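Local coordinates for phage-like element PBSX protein XkdH (Bacillus subtilis, PDB 3F3B) that is of unknown function but probably serves as a structural component of the phage-like particle PBSX, at residues 4-12 with 47-55. Residues are numbered along the deposited sequence; the frame is centred on the assembly and turned at random.
Sequences RQMLIHRCD and DVPCYFTEK. With PO4 (phosphate ion), chain B.
Cys50 O receives the backbone N-H of His9 N at 2.6 Å with an N-H...O angle of 166°, and the CA-H of Ile8 approaches the same oxygen in a weaker C-H...O contact. Cys50 N returns a bond to His9 O, and Cys11 and Val48 exchange a second pair of backbone bonds, so His9–Cys50 and Cys11–Val48 are hydrogen-bonded antiparallel pairs flanking the non-hydrogen-bonded pair Arg10–Pro49. Next to the Cys11–Val48 pair, Asp47 N turns to a side chain instead, meeting Asp12 OD1 at 3.0 Å nearly along the C-O axis.

Arg10 folds over this end. A bend at chi2 (-68°) lays its guanidinium across Pro49, with Pro49 CB 3.7 Å above the centre of one face of the Arg10 guanidinium. Arg10 NH1 then donates within the guanidinium plane to Asp47 O at 3.1 Å. The Asp47 carboxylate adds charge attraction alone: Asp47 OD2 is 3.6 Å from Arg10 NH1 but well out of the guanidinium plane, and no N-H is aimed at it.

On the sheet face bearing Cys50 and Cys11, His9 CD2 lies over the Phe52 ring near its rim; the two planes, 35° apart, meet obliquely. Trp90 meets both rings. His9 ND1 donates to phosphate O4 at 2.6 Å, Arg10 N to phosphate O3, and Trp90 NE1 also binds the ion, while a water links His9 NE2 to Lys55 NZ. Met6, a selenomethionine before strand 9-12, sets SE over one face of the Tyr51 ring, 4.2 Å from its centroid, a Met-aromatic contact.

The contact thus joins strands 9-19 and 48-61; Tyr51–His75 backbone bonding continues the sheet to strand 66-77. Bonds at both ring nitrogens fix His9's rotation; the phosphate, probably from the crystallisation liquor, may favour a charged imidazole, nearby Lys55 would oppose it, and the charge stays open.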
ATOM      1  N   ARG A   4     -15.096  19.569   5.122  1.00 69.80           N
ATOM      2  CA  ARG A   4     -13.657  19.772   5.461  1.00 69.71           C
ATOM      3  C   ARG A   4     -12.818  19.829   4.184  1.00 67.72           C
ATOM      4  O   ARG A   4     -13.244  19.361   3.128  1.00 67.78           O
ATOM      5  CB  ARG A   4     -13.167  18.627   6.353  1.00 72.59           C
ATOM      6  CG  ARG A   4     -11.774  18.821   6.947  1.00 75.92           C
ATOM      7  CD  ARG A   4     -11.294  17.530   7.598  1.00 79.53           C
ATOM      8  NE  ARG A   4      -9.994  17.660   8.255  1.00 82.54           N
ATOM      9  CZ  ARG A   4      -9.793  18.281   9.414  1.00 84.00           C
ATOM     10  NH1 ARG A   4     -10.810  18.842  10.059  1.00 84.85           N
ATOM     11  NH2 ARG A   4      -8.574  18.337   9.932  1.00 84.20           N
ATOM     12  N   GLN A   5     -11.624  20.409   4.290  1.00 64.88           N
ATOM     13  CA  GLN A   5     -10.708  20.539   3.159  1.00 61.85           C
ATOM     14  C   GLN A   5     -10.217  19.163   2.704  1.00 59.08           C
ATOM     15  O   GLN A   5      -9.895  18.309   3.531  1.00 59.42           O
ATOM     16  CB  GLN A   5      -9.515  21.410   3.565  1.00 61.88           C
ATOM     17  CG  GLN A   5      -8.609  21.817   2.423  1.00 62.16           C
ATOM     18  CD  GLN A   5      -7.535  22.795   2.861  1.00 62.88           C
ATOM     19  OE1 GLN A   5      -6.602  22.435   3.580  1.00 62.38           O
ATOM     20  NE2 GLN A   5      -7.669  24.046   2.435  1.00 63.09           N
HETATM   21  N   MSE A   6     -10.155  18.951   1.392  1.00 54.28           N
HETATM   22  CA  MSE A   6      -9.706  17.669   0.861  1.00 49.66           C
HETATM   23  C   MSE A   6      -8.597  17.801  -0.182  1.00 43.80           C
HETATM   24  O   MSE A   6      -8.862  17.791  -1.382  1.00 43.12           O
HETATM   25  CB  MSE A   6     -10.889  16.912   0.253  1.00 52.94           C
HETATM   26  CG  MSE A   6     -11.990  16.571   1.240  1.00 58.04           C
HETATM   27 SE   MSE A   6     -13.473  15.615   0.430  1.00 67.75          SE
HETATM   28  CE  MSE A   6     -14.649  17.112   0.032  1.00 61.88           C
ATOM     29  N   LEU A   7      -7.355  17.912   0.274  1.00 38.01           N
ATOM     30  CA  LEU A   7      -6.235  18.031  -0.647  1.00 34.29           C
ATOM     31  C   LEU A   7      -5.968  16.707  -1.368  1.00 33.01           C
ATOM     32  O   LEU A   7      -6.017  15.634  -0.758  1.00 31.48           O
ATOM     33  CB  LEU A   7      -4.970  18.474   0.093  1.00 33.30           C
ATOM     34  CG  LEU A   7      -4.893  19.889   0.676  1.00 32.09           C
ATOM     35  CD1 LEU A   7      -3.462  20.134   1.127  1.00 30.04           C
ATOM     36  CD2 LEU A   7      -5.289  20.932  -0.362  1.00 32.36           C
ATOM     37  N   ILE A   8      -5.684  16.799  -2.667  1.00 29.62           N
ATOM     38  CA  ILE A   8      -5.409  15.636  -3.501  1.00 27.64           C
ATOM     39  C   ILE A   8      -3.920  15.270  -3.485  1.00 26.87           C
ATOM     40  O   ILE A   8      -3.064  16.115  -3.716  1.00 27.47           O
ATOM     41  CB  ILE A   8      -5.835  15.899  -4.981  1.00 28.16           C
ATOM     42  CG1 ILE A   8      -7.292  15.488  -5.212  1.00 29.15           C
ATOM     43  CG2 ILE A   8      -4.946  15.120  -5.933  1.00 27.58           C
ATOM     44  CD1 ILE A   8      -8.286  16.158  -4.296  1.00 31.07           C
ATOM     45  N   HIS A   9      -3.619  14.007  -3.205  1.00 24.25           N
ATOM     46  CA  HIS A   9      -2.240  13.540  -3.207  1.00 23.56           C
ATOM     47  C   HIS A   9      -2.039  12.604  -4.399  1.00 21.47           C
ATOM     48  O   HIS A   9      -2.993  12.208  -5.058  1.00 20.18           O
ATOM     49  CB  HIS A   9      -1.916  12.804  -1.907  1.00 26.67           C
ATOM     50  CG  HIS A   9      -2.026  13.664  -0.688  1.00 29.85           C
ATOM     51  ND1 HIS A   9      -1.323  14.842  -0.542  1.00 32.46           N
ATOM     52  CD2 HIS A   9      -2.761  13.523   0.439  1.00 30.07           C
ATOM     53  CE1 HIS A   9      -1.620  15.388   0.623  1.00 31.26           C
ATOM     54  NE2 HIS A   9      -2.489  14.608   1.238  1.00 32.13           N
ATOM     55  N   ARG A  10      -0.792  12.264  -4.686  1.00 21.40           N
ATOM     56  CA  ARG A  10      -0.488  11.375  -5.804  1.00 22.26           C
ATOM     57  C   ARG A  10       0.399  10.252  -5.312  1.00 20.86           C
ATOM     58  O   ARG A  10       1.388  10.494  -4.627  1.00 20.53           O
ATOM     59  CB  ARG A  10       0.236  12.136  -6.922  1.00 22.59           C
ATOM     60  CG  ARG A  10      -0.594  13.234  -7.545  1.00 23.97           C
ATOM     61  CD  ARG A  10      -1.758  12.648  -8.314  1.00 23.94           C
ATOM     62  NE  ARG A  10      -2.705  13.679  -8.728  1.00 24.29           N
ATOM     63  CZ  ARG A  10      -3.417  13.628  -9.847  1.00 23.60           C
ATOM     64  NH1 ARG A  10      -3.285  12.599 -10.679  1.00 21.90           N
ATOM     65  NH2 ARG A  10      -4.269  14.601 -10.131  1.00 22.20           N
ATOM     66  N   CYS A  11       0.047   9.024  -5.671  1.00 19.66           N
ATOM     67  CA  CYS A  11       0.836   7.873  -5.262  1.00 19.29           C
ATOM     68  C   CYS A  11       0.959   6.847  -6.384  1.00 17.76           C
ATOM     69  O   CYS A  11       0.206   6.870  -7.361  1.00 15.97           O
ATOM     70  CB  CYS A  11       0.191   7.201  -4.048  1.00 18.37           C
ATOM     71  SG  CYS A  11      -1.405   6.428  -4.416  1.00 24.32           S
ATOM     72  N   ASP A  12       1.938   5.963  -6.242  1.00 17.59           N
ATOM     73  CA  ASP A  12       2.133   4.883  -7.196  1.00 17.15           C
ATOM     74  C   ASP A  12       1.660   3.651  -6.451  1.00 16.39           C
ATOM     75  O   ASP A  12       1.874   3.531  -5.245  1.00 14.99           O
ATOM     76  CB  ASP A  12       3.603   4.729  -7.567  1.00 18.84           C
ATOM     77  CG  ASP A  12       4.109   5.877  -8.402  1.00 20.81           C
ATOM     78  OD1 ASP A  12       3.282   6.518  -9.095  1.00 19.86           O
ATOM     79  OD2 ASP A  12       5.334   6.125  -8.378  1.00 24.35           O
ATOM     80  N   ASP A  47       0.986   7.765 -10.565  1.00 26.07           N
ATOM     81  CA  ASP A  47       0.447   9.086 -10.276  1.00 27.02           C
ATOM     82  C   ASP A  47      -1.076   9.063 -10.097  1.00 24.86           C
ATOM     83  O   ASP A  47      -1.804   9.858 -10.694  1.00 24.83           O
ATOM     84  CB  ASP A  47       0.858  10.036 -11.408  1.00 18.55           C
ATOM     85  CG  ASP A  47       0.512  11.483 -11.118  1.00 18.55           C
ATOM     86  OD1 ASP A  47       0.754  11.932  -9.975  1.00 18.55           O
ATOM     87  OD2 ASP A  47       0.010  12.180 -12.031  1.00 18.55           O
ATOM     88  N   VAL A  48      -1.552   8.146  -9.261  1.00 23.13           N
ATOM     89  CA  VAL A  48      -2.981   8.007  -9.007  1.00 22.68           C
ATOM     90  C   VAL A  48      -3.454   9.044  -7.988  1.00 21.68           C
ATOM     91  O   VAL A  48      -2.803   9.252  -6.959  1.00 21.38           O
ATOM     92  CB  VAL A  48      -3.311   6.596  -8.464  1.00 23.02           C
ATOM     93  CG1 VAL A  48      -4.815   6.435  -8.309  1.00 22.30           C
ATOM     94  CG2 VAL A  48      -2.760   5.541  -9.399  1.00 19.49           C
ATOM     95  N   PRO A  49      -4.596   9.707  -8.264  1.00 21.31           N
ATOM     96  CA  PRO A  49      -5.161  10.724  -7.378  1.00 20.98           C
ATOM     97  C   PRO A  49      -5.913  10.126  -6.195  1.00 21.91           C
ATOM     98  O   PRO A  49      -6.653   9.147  -6.338  1.00 21.44           O
ATOM     99  CB  PRO A  49      -6.079  11.502  -8.303  1.00 20.17           C
ATOM    100  CG  PRO A  49      -6.602  10.440  -9.188  1.00 20.50           C
ATOM    101  CD  PRO A  49      -5.380   9.620  -9.510  1.00 20.08           C
ATOM    102  N   CYS A  50      -5.727  10.737  -5.028  1.00 22.64           N
ATOM    103  CA  CYS A  50      -6.383  10.287  -3.810  1.00 22.75           C
ATOM    104  C   CYS A  50      -6.348  11.406  -2.770  1.00 22.97           C
ATOM    105  O   CYS A  50      -5.709  12.441  -2.969  1.00 21.85           O
ATOM    106  CB  CYS A  50      -5.651   9.068  -3.261  1.00 19.59           C
ATOM    107  SG  CYS A  50      -3.909   9.408  -2.905  1.00 23.94           S
ATOM    108  N   TYR A  51      -7.046  11.196  -1.662  1.00 23.43           N
ATOM    109  CA  TYR A  51      -7.050  12.163  -0.576  1.00 23.80           C
ATOM    110  C   TYR A  51      -7.230  11.381   0.714  1.00 25.11           C
ATOM    111  O   TYR A  51      -7.837  10.307   0.712  1.00 25.76           O
ATOM    112  CB  TYR A  51      -8.151  13.215  -0.782  1.00 22.59           C
ATOM    113  CG  TYR A  51      -9.573  12.758  -0.571  1.00 22.36           C
ATOM    114  CD1 TYR A  51     -10.131  12.728   0.705  1.00 20.11           C
ATOM    115  CD2 TYR A  51     -10.381  12.416  -1.651  1.00 22.72           C
ATOM    116  CE1 TYR A  51     -11.460  12.376   0.903  1.00 19.91           C
ATOM    117  CE2 TYR A  51     -11.717  12.060  -1.464  1.00 23.09           C
ATOM    118  CZ  TYR A  51     -12.249  12.044  -0.181  1.00 20.65           C
ATOM    119  OH  TYR A  51     -13.570  11.705   0.016  1.00 21.19           O
ATOM    120  N   PHE A  52      -6.695  11.899   1.814  1.00 26.16           N
ATOM    121  CA  PHE A  52      -6.781  11.171   3.074  1.00 25.98           C
ATOM    122  C   PHE A  52      -7.618  11.792   4.184  1.00 27.01           C
ATOM    123  O   PHE A  52      -7.851  12.997   4.216  1.00 29.11           O
ATOM    124  CB  PHE A  52      -5.379  10.943   3.658  1.00 23.95           C
ATOM    125  CG  PHE A  52      -4.320  10.589   2.646  1.00 22.74           C
ATOM    126  CD1 PHE A  52      -4.577   9.699   1.611  1.00 22.89           C
ATOM    127  CD2 PHE A  52      -3.027  11.101   2.781  1.00 20.06           C
ATOM    128  CE1 PHE A  52      -3.553   9.318   0.724  1.00 22.82           C
ATOM    129  CE2 PHE A  52      -2.005  10.729   1.909  1.00 18.52           C
ATOM    130  CZ  PHE A  52      -2.269   9.834   0.877  1.00 19.16           C
ATOM    131  N   THR A  53      -8.065  10.932   5.098  1.00 27.08           N
ATOM    132  CA  THR A  53      -8.798  11.342   6.295  1.00 25.43           C
ATOM    133  C   THR A  53      -8.293  10.403   7.389  1.00 24.81           C
ATOM    134  O   THR A  53      -7.427   9.559   7.129  1.00 20.92           O
ATOM    135  CB  THR A  53     -10.320  11.204   6.156  1.00 25.71           C
ATOM    136  OG1 THR A  53     -10.681   9.819   6.093  1.00 25.85           O
ATOM    137  CG2 THR A  53     -10.798  11.937   4.907  1.00 25.16           C
ATOM    138  N   GLU A  54      -8.822  10.552   8.602  1.00 25.67           N
ATOM    139  CA  GLU A  54      -8.402   9.736   9.748  1.00 25.27           C
ATOM    140  C   GLU A  54      -6.881   9.589   9.785  1.00 26.18           C
ATOM    141  O   GLU A  54      -6.364   8.517  10.081  1.00 26.93           O
ATOM    142  CB  GLU A  54      -9.026   8.338   9.694  1.00 23.89           C
ATOM    143  CG  GLU A  54     -10.434   8.281   9.149  1.00 24.53           C
ATOM    144  CD  GLU A  54     -11.117   6.953   9.426  1.00 28.25           C
ATOM    145  OE1 GLU A  54     -10.447   5.889   9.446  1.00 27.65           O
ATOM    146  OE2 GLU A  54     -12.347   6.974   9.614  1.00 32.12           O
ATOM    147  N   LYS A  55      -6.159  10.664   9.488  1.00 27.71           N
ATOM    148  CA  LYS A  55      -4.706  10.595   9.493  1.00 28.68           C
ATOM    149  C   LYS A  55      -4.161  10.431  10.907  1.00 30.08           C
ATOM    150  O   LYS A  55      -4.662  11.028  11.862  1.00 30.75           O
ATOM    151  CB  LYS A  55      -4.117  11.835   8.832  1.00 29.88           C
ATOM    152  CG  LYS A  55      -4.648  12.068   7.429  1.00 31.81           C
ATOM    153  CD  LYS A  55      -3.809  13.081   6.670  1.00 32.12           C
ATOM    154  CE  LYS A  55      -3.745  14.413   7.387  1.00 33.90           C
ATOM    155  NZ  LYS A  55      -2.955  15.406   6.606  1.00 34.98           N
TER
HETATM  156  P   PO4 B 127       1.641  15.015  -3.095  1.00 61.11           P
HETATM  157  O1  PO4 B 127       3.111  14.883  -2.901  1.00 60.18           O
HETATM  158  O2  PO4 B 127       1.332  16.353  -3.661  1.00 62.31           O
HETATM  159  O3  PO4 B 127       1.171  13.962  -4.028  1.00 59.64           O
HETATM  160  O4  PO4 B 127       0.954  14.863  -1.789  1.00 60.50           O
HETATM  161  O   HOH W   1      -3.290  15.325   3.787  1.00 33.58           O